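Local structure of metallo-beta-lactamase superfamily protein (Thermus thermophilus, 2ZZI) at residues Ile50-Ala55 with Leu72-His77. The protein probably acts as a metal-dependent hydrolase of the metallo-beta-lactamase superfamily, holding a pair of metal ions in its active site. Numbering follows the deposited sequence.
Sequences ILLTHA and LPVYLH. With FE (Fe (III) ion), chain C.
Ile50 and Leu51 pair in parallel with Val74 and Tyr75, joining two neighbouring strands of one sheet of the metallo-beta-lactamase fold; the chain between them runs mostly through helices, including 63-70, as a beta-alpha-beta crossover. Three backbone hydrogen bonds fix the register: Ile50 N to Pro73 O (3.2 Å), Tyr75 N to Ile50 O (2.9 Å) and Leu52 N to Tyr75 O (3.0 Å). Tyr75 thus gives both its N-H and its carbonyl to the 50-55 segment, bracketing Leu51.

Side-chain packing follows on both faces. On the face of Ile50 and Val74, which helix 63-70 covers, Ile50 lies across Leu72 at about a right angle, CG1 meeting Leu72 CD1 at 3.7 Å. The CG1 methyl of Val74, anti to its own N (chi1 177°), approaches Leu52 CD1 at 3.6 Å. Leu51 and Tyr75 point the same way from the other face; the Leu51 CD1 methyl comes obliquely to the phenol ring, 4.0 Å from Tyr75 CD2, while Tyr75 OH is hydrogen-bonded to Arg106. Past the paired residues, Leu76 CD1 touches both Leu52 CB and Ala55 CB, with Tyr84 of helix 81-92 against all three residues.

The loop after the strand carries the chain into the metal site. His54 binds an iron(III) ion together with His56, His125 and Asp144, the arrangement expected of this superfamily. Its ND1 donates a bent hydrogen bond to Thr53 OG1, which lies 26° out of the His54 ring plane and is also hydrogen-bonded to Asp28, while His54 NE2 meets the iron at 2.3 Å.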
ATOM      1  N   ILE A  50      -3.520  -9.068  -5.644  1.00 42.68           N
ATOM      2  CA  ILE A  50      -3.357  -7.643  -5.372  1.00 40.87           C
ATOM      3  C   ILE A  50      -3.509  -7.350  -3.880  1.00 39.62           C
ATOM      4  O   ILE A  50      -4.564  -7.589  -3.304  1.00 41.47           O
ATOM      5  CB  ILE A  50      -4.405  -6.811  -6.132  1.00 40.60           C
ATOM      6  CG1 ILE A  50      -4.123  -6.835  -7.635  1.00 39.68           C
ATOM      7  CG2 ILE A  50      -4.425  -5.383  -5.618  1.00 40.30           C
ATOM      8  CD1 ILE A  50      -5.019  -5.918  -8.430  1.00 39.45           C
ATOM      9  N   LEU A  51      -2.450  -6.840  -3.259  1.00 41.25           N
ATOM     10  CA  LEU A  51      -2.493  -6.426  -1.853  1.00 42.25           C
ATOM     11  C   LEU A  51      -2.584  -4.905  -1.703  1.00 42.98           C
ATOM     12  O   LEU A  51      -1.859  -4.155  -2.360  1.00 43.13           O
ATOM     13  CB  LEU A  51      -1.283  -6.956  -1.086  1.00 38.70           C
ATOM     14  CG  LEU A  51      -1.432  -8.409  -0.657  1.00 41.37           C
ATOM     15  CD1 LEU A  51      -1.762  -9.266  -1.866  1.00 45.36           C
ATOM     16  CD2 LEU A  51      -0.188  -8.918   0.061  1.00 42.19           C
ATOM     17  N   LEU A  52      -3.476  -4.461  -0.825  1.00 41.88           N
ATOM     18  CA  LEU A  52      -3.700  -3.042  -0.614  1.00 40.51           C
ATOM     19  C   LEU A  52      -3.326  -2.647   0.803  1.00 39.52           C
ATOM     20  O   LEU A  52      -3.830  -3.221   1.763  1.00 41.61           O
ATOM     21  CB  LEU A  52      -5.163  -2.709  -0.880  1.00 40.95           C
ATOM     22  CG  LEU A  52      -5.661  -3.186  -2.243  1.00 39.94           C
ATOM     23  CD1 LEU A  52      -7.108  -2.785  -2.461  1.00 38.03           C
ATOM     24  CD2 LEU A  52      -4.769  -2.616  -3.332  1.00 42.38           C
ATOM     25  N   THR A  53      -2.436  -1.669   0.930  1.00 40.81           N
ATOM     26  CA  THR A  53      -2.021  -1.180   2.240  1.00 40.39           C
ATOM     27  C   THR A  53      -3.139  -0.357   2.862  1.00 40.65           C
ATOM     28  O   THR A  53      -3.347  -0.397   4.072  1.00 43.39           O
ATOM     29  CB  THR A  53      -0.751  -0.325   2.153  1.00 38.94           C
ATOM     30  OG1 THR A  53      -0.939   0.704   1.177  1.00 41.24           O
ATOM     31  CG2 THR A  53       0.429  -1.169   1.753  1.00 36.04           C
ATOM     32  N   HIS A  54      -3.845   0.394   2.020  1.00 39.99           N
ATOM     33  CA  HIS A  54      -5.071   1.087   2.416  1.00 42.00           C
ATOM     34  C   HIS A  54      -5.915   1.381   1.182  1.00 41.34           C
ATOM     35  O   HIS A  54      -5.486   1.121   0.064  1.00 41.41           O
ATOM     36  CB  HIS A  54      -4.789   2.354   3.243  1.00 40.70           C
ATOM     37  CG  HIS A  54      -3.978   3.391   2.531  1.00 40.39           C
ATOM     38  ND1 HIS A  54      -2.647   3.214   2.219  1.00 40.35           N
ATOM     39  CD2 HIS A  54      -4.302   4.634   2.100  1.00 41.71           C
ATOM     40  CE1 HIS A  54      -2.191   4.295   1.612  1.00 38.68           C
ATOM     41  NE2 HIS A  54      -3.175   5.172   1.529  1.00 39.67           N
ATOM     42  N   ALA A  55      -7.118   1.908   1.374  1.00 40.89           N
ATOM     43  CA  ALA A  55      -8.080   1.970   0.279  1.00 41.64           C
ATOM     44  C   ALA A  55      -8.213   3.357  -0.324  1.00 42.67           C
ATOM     45  O   ALA A  55      -9.246   3.687  -0.918  1.00 42.54           O
ATOM     46  CB  ALA A  55      -9.443   1.462   0.739  1.00 41.88           C
ATOM     47  N   LEU A  72      -7.523 -11.641 -10.466  1.00 41.38           N
ATOM     48  CA  LEU A  72      -6.808 -11.693  -9.188  1.00 42.01           C
ATOM     49  C   LEU A  72      -7.733 -11.408  -7.998  1.00 42.50           C
ATOM     50  O   LEU A  72      -8.610 -10.545  -8.079  1.00 44.04           O
ATOM     51  CB  LEU A  72      -5.652 -10.689  -9.173  1.00 42.60           C
ATOM     52  CG  LEU A  72      -4.623 -10.692 -10.303  1.00 42.89           C
ATOM     53  CD1 LEU A  72      -3.604  -9.596 -10.052  1.00 41.89           C
ATOM     54  CD2 LEU A  72      -3.932 -12.043 -10.437  1.00 41.45           C
ATOM     55  N   PRO A  73      -7.541 -12.131  -6.886  1.00 40.83           N
ATOM     56  CA  PRO A  73      -8.254 -11.767  -5.677  1.00 40.91           C
ATOM     57  C   PRO A  73      -7.637 -10.495  -5.106  1.00 40.64           C
ATOM     58  O   PRO A  73      -6.456 -10.231  -5.333  1.00 39.98           O
ATOM     59  CB  PRO A  73      -7.984 -12.950  -4.745  1.00 39.20           C
ATOM     60  CG  PRO A  73      -6.676 -13.462  -5.176  1.00 41.55           C
ATOM     61  CD  PRO A  73      -6.623 -13.260  -6.670  1.00 41.22           C
ATOM     62  N   VAL A  74      -8.430  -9.713  -4.378  1.00 40.03           N
ATOM     63  CA  VAL A  74      -7.957  -8.454  -3.815  1.00 39.43           C
ATOM     64  C   VAL A  74      -7.994  -8.470  -2.285  1.00 41.22           C
ATOM     65  O   VAL A  74      -9.064  -8.533  -1.682  1.00 40.47           O
ATOM     66  CB  VAL A  74      -8.802  -7.273  -4.324  1.00 38.12           C
ATOM     67  CG1 VAL A  74      -8.342  -5.983  -3.684  1.00 40.30           C
ATOM     68  CG2 VAL A  74      -8.733  -7.178  -5.843  1.00 39.21           C
ATOM     69  N   TYR A  75      -6.819  -8.414  -1.665  1.00 41.82           N
ATOM     70  CA  TYR A  75      -6.717  -8.358  -0.212  1.00 40.77           C
ATOM     71  C   TYR A  75      -6.740  -6.927   0.324  1.00 41.38           C
ATOM     72  O   TYR A  75      -5.955  -6.078  -0.094  1.00 38.09           O
ATOM     73  CB  TYR A  75      -5.448  -9.060   0.257  1.00 41.25           C
ATOM     74  CG  TYR A  75      -5.514 -10.555   0.129  1.00 42.57           C
ATOM     75  CD1 TYR A  75      -5.921 -11.342   1.198  1.00 40.21           C
ATOM     76  CD2 TYR A  75      -5.178 -11.185  -1.062  1.00 43.66           C
ATOM     77  CE1 TYR A  75      -5.987 -12.713   1.086  1.00 39.36           C
ATOM     78  CE2 TYR A  75      -5.239 -12.560  -1.183  1.00 41.35           C
ATOM     79  CZ  TYR A  75      -5.647 -13.317  -0.104  1.00 41.83           C
ATOM     80  OH  TYR A  75      -5.717 -14.685  -0.212  1.00 43.87           O
ATOM     81  N   LEU A  76      -7.646  -6.679   1.266  1.00 43.16           N
ATOM     82  CA  LEU A  76      -7.781  -5.378   1.908  1.00 41.64           C
ATOM     83  C   LEU A  76      -8.303  -5.549   3.327  1.00 39.63           C
ATOM     84  O   LEU A  76      -9.153  -6.398   3.579  1.00 39.89           O
ATOM     85  CB  LEU A  76      -8.744  -4.486   1.120  1.00 42.29           C
ATOM     86  CG  LEU A  76      -9.118  -3.148   1.764  1.00 42.15           C
ATOM     87  CD1 LEU A  76      -7.956  -2.170   1.702  1.00 40.19           C
ATOM     88  CD2 LEU A  76     -10.359  -2.557   1.112  1.00 39.32           C
ATOM     89  N   HIS A  77      -7.791  -4.742   4.250  1.00 41.46           N
ATOM     90  CA  HIS A  77      -8.304  -4.732   5.612  1.00 40.03           C
ATOM     91  C   HIS A  77      -9.718  -4.171   5.630  1.00 39.50           C
ATOM     92  O   HIS A  77      -9.950  -3.054   5.176  1.00 41.03           O
ATOM     93  CB  HIS A  77      -7.413  -3.899   6.528  1.00 39.44           C
ATOM     94  CG  HIS A  77      -7.656  -4.147   7.984  1.00 41.74           C
ATOM     95  ND1 HIS A  77      -8.800  -3.731   8.630  1.00 39.06           N
ATOM     96  CD2 HIS A  77      -6.907  -4.784   8.916  1.00 40.71           C
ATOM     97  CE1 HIS A  77      -8.744  -4.095   9.897  1.00 39.29           C
ATOM     98  NE2 HIS A  77      -7.605  -4.736  10.098  1.00 39.76           N
TER
HETATM   99 FE    FE C 208      -3.166   7.429   1.529  1.00 36.08          FE
HETATM  100  O   HOH W   1      -3.493   8.301   0.135  1.00 19.96           O